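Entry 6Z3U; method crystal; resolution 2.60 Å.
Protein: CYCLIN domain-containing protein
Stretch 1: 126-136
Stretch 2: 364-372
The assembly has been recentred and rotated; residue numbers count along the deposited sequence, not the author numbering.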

# COMPACT_ATOMS: atom_id res chain seq x y z
N SER A 126 16.02 17.74 10.16
CA SER A 126 15.77 19.07 10.69
C SER A 126 15.40 20.03 9.57
O SER A 126 15.81 19.87 8.42
N ILE A 127 14.61 21.05 9.93
CA ILE A 127 14.23 22.08 8.97
C ILE A 127 15.43 22.89 8.50
O ILE A 127 15.40 23.48 7.42
N MET A 128 16.49 22.94 9.30
CA MET A 128 17.70 23.66 8.93
C MET A 128 18.56 22.89 7.93
O MET A 128 19.56 23.44 7.45
N THR A 129 18.20 21.65 7.60
CA THR A 129 18.96 20.82 6.67
C THR A 129 18.37 20.83 5.26
O THR A 129 19.10 21.00 4.29
N TYR A 130 17.06 20.63 5.14
CA TYR A 130 16.39 20.59 3.84
C TYR A 130 15.24 21.58 3.81
O TYR A 130 14.55 21.78 4.82
N PRO A 131 14.98 22.20 2.66
CA PRO A 131 14.03 23.33 2.61
C PRO A 131 12.59 22.87 2.73
O PRO A 131 12.09 22.15 1.85
N PRO A 132 11.87 23.31 3.77
CA PRO A 132 10.46 22.90 3.88
C PRO A 132 9.58 23.45 2.77
O PRO A 132 8.55 22.85 2.46
N GLN A 133 9.94 24.59 2.18
CA GLN A 133 9.15 25.13 1.08
C GLN A 133 9.11 24.17 -0.09
O GLN A 133 8.11 24.09 -0.81
N GLU A 134 10.20 23.42 -0.31
CA GLU A 134 10.29 22.46 -1.40
C GLU A 134 9.74 21.09 -1.00
O GLU A 134 8.97 20.49 -1.75
N MET A 135 10.14 20.59 0.17
CA MET A 135 9.63 19.30 0.63
C MET A 135 8.11 19.29 0.71
O MET A 135 7.51 18.21 0.65
N LEU A 136 7.48 20.45 0.84
CA LEU A 136 6.02 20.51 0.83
C LEU A 136 5.47 19.95 -0.48
O LEU A 136 4.56 19.12 -0.48
N ASP A 364 25.07 23.44 1.64
CA ASP A 364 25.23 22.48 0.55
C ASP A 364 23.94 21.74 0.23
O ASP A 364 23.69 21.42 -0.94
N ARG A 365 23.12 21.44 1.24
CA ARG A 365 21.93 20.63 1.04
C ARG A 365 20.68 21.44 0.74
O ARG A 365 19.68 20.85 0.31
N TRP A 366 20.69 22.75 0.93
CA TRP A 366 19.46 23.52 0.74
C TRP A 366 19.02 23.48 -0.72
O TRP A 366 17.82 23.40 -1.01
N ASN A 367 19.97 23.52 -1.65
CA ASN A 367 19.65 23.46 -3.08
C ASN A 367 19.56 21.99 -3.47
O ASN A 367 20.57 21.31 -3.67
N LEU A 368 18.33 21.49 -3.59
CA LEU A 368 18.12 20.08 -3.88
C LEU A 368 18.65 19.71 -5.26
O LEU A 368 19.25 18.64 -5.44
N VAL A 369 18.42 20.57 -6.25
CA VAL A 369 18.89 20.28 -7.61
C VAL A 369 20.40 20.14 -7.63
O VAL A 369 20.95 19.29 -8.35
N GLU A 370 21.11 20.98 -6.87
CA GLU A 370 22.56 20.87 -6.81
C GLU A 370 22.98 19.65 -6.00
O GLU A 370 23.89 18.92 -6.39
N LEU A 371 22.32 19.42 -4.86
CA LEU A 371 22.60 18.22 -4.08
C LEU A 371 22.48 16.97 -4.94
O LEU A 371 23.33 16.07 -4.87
N GLN A 372 21.44 16.91 -5.78
CA GLN A 372 21.29 15.77 -6.67
C GLN A 372 22.38 15.74 -7.73
O GLN A 372 22.87 14.66 -8.09

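Packing of residues 126-136 against residues 364-372 of the same chain, two segments far apart in sequence that bury 497 Å² between them. The backbones come closest at Tyr130 and Trp366, whose CA atoms lie 5.3 Å apart. Trp366, with 112 Å² covered, and Leu368, with 79 Å², contribute most, followed by Tyr130 and Pro131. The CA-to-CB bond of Trp366 points sideways, but chi1 t (-157°) with chi2 at -102° brings the indole back against the first stretch. There Pro131 CB sits over one face of the Trp366 ring, 3.9 Å from the centroid of the five-membered ring and 23° off its normal, a CH-pi contact; the same CB is 3.6 Å from Trp366 CE2. The C-gamma endo ring of Pro131 also places its CG 3.3 Å from Trp366 O, so this proline meets both the indole and the backbone of the tryptophan. Pro132 CD approaches Trp366 CH2 at 3.8 Å, while the edge of the indole faces main-chain carbonyls, with Ile127 O 3.2 Å from Trp366 CZ3 and Met128 O 3.9 Å from the same carbon.

Leu368, at the start of its helix, points toward the first stretch as an m,t rotamer. Leu368 CD2 lies 3.9 Å from Pro131 CD and 4.3 Å from Tyr130 CD1; Leu368 CD1 lies 3.7 Å from Glu134 CB and a tight 3.2 Å from Met135 CE. Met135 starts sideways, but its m,m chain, with chi3 at 95°, carries the terminal methyl to that leucine. Glu134 points toward the second stretch yet contributes its CB here, its carboxylate being hydrogen-bonded elsewhere in the structure.

Tyr130 leaves its backbone pointing away, and chi1 m (-58°) with chi2 at -69° brings the far end of the ring nearer to the second stretch. Leu371, a t,t rotamer pointing toward the first stretch, sets its CD1 at the ring edge, 3.8 Å from Tyr130 CE1. At the tip of the ring, Arg365 NE donates a hydrogen bond to Tyr130 OH (3.0 Å, N-H...O angle 135°), the one hydrogen bond between the stretches; the hydroxyl lies near the guanidinium plane. Arg365 reaches it by pointing toward the first stretch with chi1 m and chi2 t, its extended aliphatic part running beside Thr129: Thr129 CG2 is 3.5 Å from Arg365 CD, and Thr129 O is 3.5 Å from Arg365 CB. Thr129 itself points away, and with chi1 m (-44°) its methyl rather than its hydroxyl meets the arginine.

Local bonds support these segments. Ser126 OG accepts from Met128 N at 2.9 Å, in a turn where Thr129 N also bonds to Ser126 O at 3.1 Å. Asn367 points away from the contact; with chi1 t, its OD1 accepts from Glu370 N at 3.2 Å and caps the helix that presents Leu368 and Leu371.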

# COMPACT_ATOMS: atom_id res chain seq x y z
CB SER A 126 16.99 19.59 11.44
OG SER A 126 17.06 21.01 11.34
CB ILE A 127 13.16 23.00 9.60
CG1 ILE A 127 11.82 22.28 9.68
CG2 ILE A 127 13.01 24.29 8.80
CD1 ILE A 127 11.07 22.22 8.37
CB MET A 128 18.54 23.97 10.17
CG MET A 128 17.84 24.86 11.17
SD MET A 128 18.85 25.21 12.62
CE MET A 128 18.47 23.82 13.67
CB THR A 129 19.04 19.38 7.19
OG1 THR A 129 19.35 19.40 8.59
CG2 THR A 129 20.13 18.61 6.45
CB TYR A 130 15.88 19.17 3.54
CG TYR A 130 16.97 18.12 3.54
CD1 TYR A 130 17.93 18.09 2.54
CD2 TYR A 130 17.02 17.15 4.53
CE1 TYR A 130 18.93 17.13 2.54
CE2 TYR A 130 18.02 16.18 4.54
CZ TYR A 130 18.97 16.18 3.54
OH TYR A 130 19.96 15.22 3.54
CB PRO A 131 14.31 23.97 1.24
CG PRO A 131 14.86 22.86 0.41
CD PRO A 131 15.55 21.90 1.34
CB PRO A 132 10.04 23.45 5.25
CG PRO A 132 11.00 24.56 5.53
CD PRO A 132 12.30 24.15 4.90
CB GLN A 133 9.72 26.48 0.64
CG GLN A 133 8.81 27.27 -0.28
CD GLN A 133 7.74 28.03 0.49
OE1 GLN A 133 8.04 28.78 1.42
NE2 GLN A 133 6.48 27.84 0.10
CB GLU A 134 11.74 22.33 -1.87
CG GLU A 134 12.35 23.63 -2.39
CD GLU A 134 11.65 24.14 -3.64
OE1 GLU A 134 10.72 24.97 -3.50
OE2 GLU A 134 12.01 23.70 -4.75
CB MET A 135 10.22 18.96 2.00
CG MET A 135 11.73 18.74 2.01
SD MET A 135 12.27 17.36 0.98
CE MET A 135 12.68 18.22 -0.54
CB LEU A 136 5.56 21.95 1.05
CG LEU A 136 4.06 22.25 1.07
CD1 LEU A 136 3.80 23.54 1.82
CD2 LEU A 136 3.48 22.34 -0.34
CB ASP A 364 26.32 21.47 0.90
CG ASP A 364 27.59 22.13 1.36
OD1 ASP A 364 28.13 22.97 0.61
OD2 ASP A 364 28.06 21.82 2.47
CB ARG A 365 21.66 19.76 2.27
CG ARG A 365 22.68 18.67 2.55
CD ARG A 365 22.25 17.86 3.77
NE ARG A 365 22.65 16.46 3.70
CZ ARG A 365 23.78 15.95 4.19
NH1 ARG A 365 24.03 14.66 4.06
NH2 ARG A 365 24.67 16.73 4.80
CB TRP A 366 19.67 24.96 1.19
CG TRP A 366 18.39 25.66 1.56
CD1 TRP A 366 17.70 26.57 0.81
CD2 TRP A 366 17.66 25.52 2.78
NE1 TRP A 366 16.59 27.00 1.49
CE2 TRP A 366 16.54 26.37 2.70
CE3 TRP A 366 17.84 24.75 3.94
CZ2 TRP A 366 15.60 26.47 3.73
CZ3 TRP A 366 16.92 24.86 4.96
CH2 TRP A 366 15.81 25.71 4.85
CB ASN A 367 20.71 24.19 -3.90
CG ASN A 367 20.30 24.36 -5.35
OD1 ASN A 367 19.56 23.55 -5.90
ND2 ASN A 367 20.77 25.43 -5.97
CB LEU A 368 16.64 19.74 -3.77
CG LEU A 368 15.99 20.12 -2.44
CD1 LEU A 368 14.48 20.00 -2.54
CD2 LEU A 368 16.53 19.26 -1.31
CB VAL A 369 18.40 21.36 -8.59
CG1 VAL A 369 18.98 21.11 -9.98
CG2 VAL A 369 16.89 21.38 -8.63
CB GLU A 370 23.17 22.14 -6.23
CG GLU A 370 23.15 23.34 -7.17
CD GLU A 370 23.99 23.13 -8.42
OE1 GLU A 370 23.41 23.02 -9.52
OE2 GLU A 370 25.23 23.08 -8.31
CB LEU A 371 21.64 18.14 -2.89
CG LEU A 371 22.13 17.41 -1.63
CD1 LEU A 371 20.95 17.11 -0.70
CD2 LEU A 371 22.88 16.13 -1.97
CB GLN A 372 19.91 15.82 -7.33
CG GLN A 372 19.57 14.58 -8.15
CD GLN A 372 18.16 14.61 -8.73
OE1 GLN A 372 17.54 13.57 -8.92
NE2 GLN A 372 17.66 15.81 -9.00